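Local structure of CofB (Escherichia coli, 5AX6) at the interface of chains A and B. The protein serves as the minor pilin subunit of the type IVb CFA/III pilus of enterotoxigenic bacteria, forming a homotrimer that probably acts in pilus assembly. Sequence-based numbering; all coordinates share one arbitrary frame. Chains: chain A/B, CofB.

The interface of chains A and B. Residues chain A 425-431; chain B 401, 444-447, 491-492.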
# COMPACT_ATOMS: atom_id res chain seq x y z
N SER A 425 -46.71 -4.37 -10.36
CA SER A 425 -45.87 -3.19 -10.53
C SER A 425 -46.07 -2.20 -9.40
O SER A 425 -47.15 -1.63 -9.25
CB SER A 425 -46.16 -2.50 -11.87
OG SER A 425 -45.94 -3.40 -12.94
N LEU A 426 -45.02 -2.00 -8.61
CA LEU A 426 -45.09 -1.17 -7.42
C LEU A 426 -45.60 0.25 -7.71
O LEU A 426 -46.28 0.86 -6.89
CB LEU A 426 -43.71 -1.12 -6.76
CG LEU A 426 -43.53 -0.23 -5.53
CD1 LEU A 426 -44.50 -0.64 -4.40
CD2 LEU A 426 -42.06 -0.28 -5.08
N ALA A 427 -45.26 0.78 -8.88
CA ALA A 427 -45.65 2.15 -9.22
C ALA A 427 -47.14 2.27 -9.57
O ALA A 427 -47.69 3.38 -9.63
CB ALA A 427 -44.80 2.69 -10.38
N GLY A 428 -47.80 1.14 -9.77
CA GLY A 428 -49.22 1.16 -10.10
C GLY A 428 -50.14 0.35 -9.20
O GLY A 428 -51.23 -0.04 -9.63
N ASN A 429 -49.73 0.12 -7.95
CA ASN A 429 -50.50 -0.75 -7.05
C ASN A 429 -51.91 -0.23 -6.74
O ASN A 429 -52.82 -1.02 -6.49
CB ASN A 429 -49.74 -0.97 -5.73
CG ASN A 429 -48.63 -2.04 -5.86
OD1 ASN A 429 -48.55 -2.74 -6.87
ND2 ASN A 429 -47.80 -2.16 -4.82
N ARG A 430 -52.11 1.08 -6.74
CA ARG A 430 -53.42 1.63 -6.40
C ARG A 430 -54.34 1.73 -7.62
O ARG A 430 -55.49 2.16 -7.50
CB ARG A 430 -53.28 3.02 -5.78
CG ARG A 430 -52.70 3.05 -4.38
CD ARG A 430 -52.31 4.46 -4.03
NE ARG A 430 -53.47 5.35 -4.07
CZ ARG A 430 -53.42 6.65 -3.81
NH1 ARG A 430 -52.26 7.22 -3.51
NH2 ARG A 430 -54.52 7.38 -3.86
N ASN A 431 -53.84 1.36 -8.78
CA ASN A 431 -54.54 1.66 -10.03
C ASN A 431 -55.84 0.89 -10.21
O ASN A 431 -56.81 1.42 -10.76
CB ASN A 431 -53.60 1.41 -11.22
CG ASN A 431 -52.49 2.45 -11.30
OD1 ASN A 431 -52.28 3.23 -10.36
ND2 ASN A 431 -51.78 2.47 -12.42
N LEU B 401 -36.37 2.18 -4.11
CA LEU B 401 -37.06 2.31 -2.84
C LEU B 401 -38.14 1.25 -2.77
O LEU B 401 -38.85 1.02 -3.74
CB LEU B 401 -37.64 3.72 -2.66
CG LEU B 401 -38.33 4.03 -1.33
CD1 LEU B 401 -38.25 5.52 -0.98
CD2 LEU B 401 -39.79 3.56 -1.29
N ILE B 444 -50.04 -0.32 -1.35
CA ILE B 444 -49.01 0.67 -1.13
C ILE B 444 -48.27 0.91 -2.43
O ILE B 444 -47.76 -0.02 -3.05
CB ILE B 444 -48.03 0.25 -0.01
CG1 ILE B 444 -48.79 0.14 1.32
CG2 ILE B 444 -46.91 1.28 0.13
CD1 ILE B 444 -48.09 -0.67 2.43
N GLN B 445 -48.24 2.17 -2.85
CA GLN B 445 -47.66 2.54 -4.13
C GLN B 445 -46.45 3.44 -3.91
O GLN B 445 -46.44 4.27 -3.01
CB GLN B 445 -48.70 3.28 -4.99
CG GLN B 445 -48.29 3.54 -6.44
CD GLN B 445 -49.49 3.99 -7.27
OE1 GLN B 445 -50.42 3.22 -7.49
NE2 GLN B 445 -49.47 5.23 -7.71
N VAL B 446 -45.44 3.24 -4.75
CA VAL B 446 -44.25 4.07 -4.73
C VAL B 446 -44.06 4.65 -6.11
O VAL B 446 -44.02 3.91 -7.09
CB VAL B 446 -42.99 3.26 -4.32
CG1 VAL B 446 -41.72 4.09 -4.55
CG2 VAL B 446 -43.12 2.81 -2.85
N ASN B 447 -43.90 5.97 -6.15
CA ASN B 447 -43.66 6.70 -7.38
C ASN B 447 -42.47 7.64 -7.21
O ASN B 447 -42.06 7.91 -6.09
CB ASN B 447 -44.90 7.49 -7.80
CG ASN B 447 -46.11 6.60 -7.97
OD1 ASN B 447 -47.00 6.56 -7.10
ND2 ASN B 447 -46.14 5.86 -9.07
N GLN B 491 -36.13 0.31 -10.94
CA GLN B 491 -37.34 0.45 -10.14
C GLN B 491 -38.56 0.21 -11.03
O GLN B 491 -38.53 0.58 -12.20
CB GLN B 491 -37.38 1.86 -9.54
CG GLN B 491 -38.61 2.16 -8.70
CD GLN B 491 -38.45 1.74 -7.25
OE1 GLN B 491 -37.36 1.33 -6.83
NE2 GLN B 491 -39.52 1.83 -6.49
N THR B 492 -39.60 -0.41 -10.49
CA THR B 492 -40.87 -0.65 -11.22
C THR B 492 -41.16 0.30 -12.39
O THR B 492 -41.12 1.53 -12.25
CB THR B 492 -42.08 -0.58 -10.26
OG1 THR B 492 -43.28 -0.26 -10.98
CG2 THR B 492 -41.86 0.44 -9.23
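Two C-terminal domains of the type IVb minor pilin CofB meet here, within the homotrimer: the 3-10 turn 426-428 and following loop of chain A lie against strand 438-448 and the C-terminal tail of chain B.

Polar contacts are mostly side chain to backbone. B:Gln445, with CG anti to its backbone N (chi1 -171°) and the chain extended beyond, runs alongside the turn, its CG and CD packed against A:Ala427 O and A:Gly428 CA; its OE1 accepts from A:Arg430 N, 2.8 Å away, nearly straight at the hydrogen, the donor lying in the carbonyl plane. The other end of that amide, NE2, donates to B:Asn447 OD1 at 2.9 Å, on a lone pair, so both ends fix its rotation. B:Asn447 in turn directs ND2 to A:Ala427 O at 3.0 Å, again on a lone pair and in the plane of its own amide. An alanine in place of B:Gln445 would remove the acceptor for A:Arg430 N and would probably leave both the turn and the B:Asn447 amide less firmly held. In the reverse sense, A:Asn429 ND2 donates to B:Ile444 O at 2.8 Å, approaching 25° above the carbonyl plane. At the tail, B:Thr492 OG1, anti to its backbone N, accepts A:Ala427 N at 3.1 Å, while the backbone pair B:Val446 N to A:Leu426 O is weak.

Apolar contact centres on A:Leu426, which has 84 Å² of its surface buried by chain B. With CG anti to the backbone N (chi1 177°), it crosses B:Val446 obliquely, CG standing 3.7 Å from CB of the valine. Its CB presses on B:Thr492 CG2 at 3.5 Å, tighter than usual for carbons. Its CD2 lies beside B:Gln491 NE2 and B:Leu401 O, the side chains of A:Leu426 and B:Gln491 crossing obliquely; the B:Gln491 amide is held by a pair of hydrogen bonds, OE1 accepting from B:Leu401 N and NE2 donating to B:Leu401 O. The aliphatic part of A:Arg430 crosses B:Gln445 at about a right angle, A:Arg430 CD lying 3.9 Å from B:Gln445 CB.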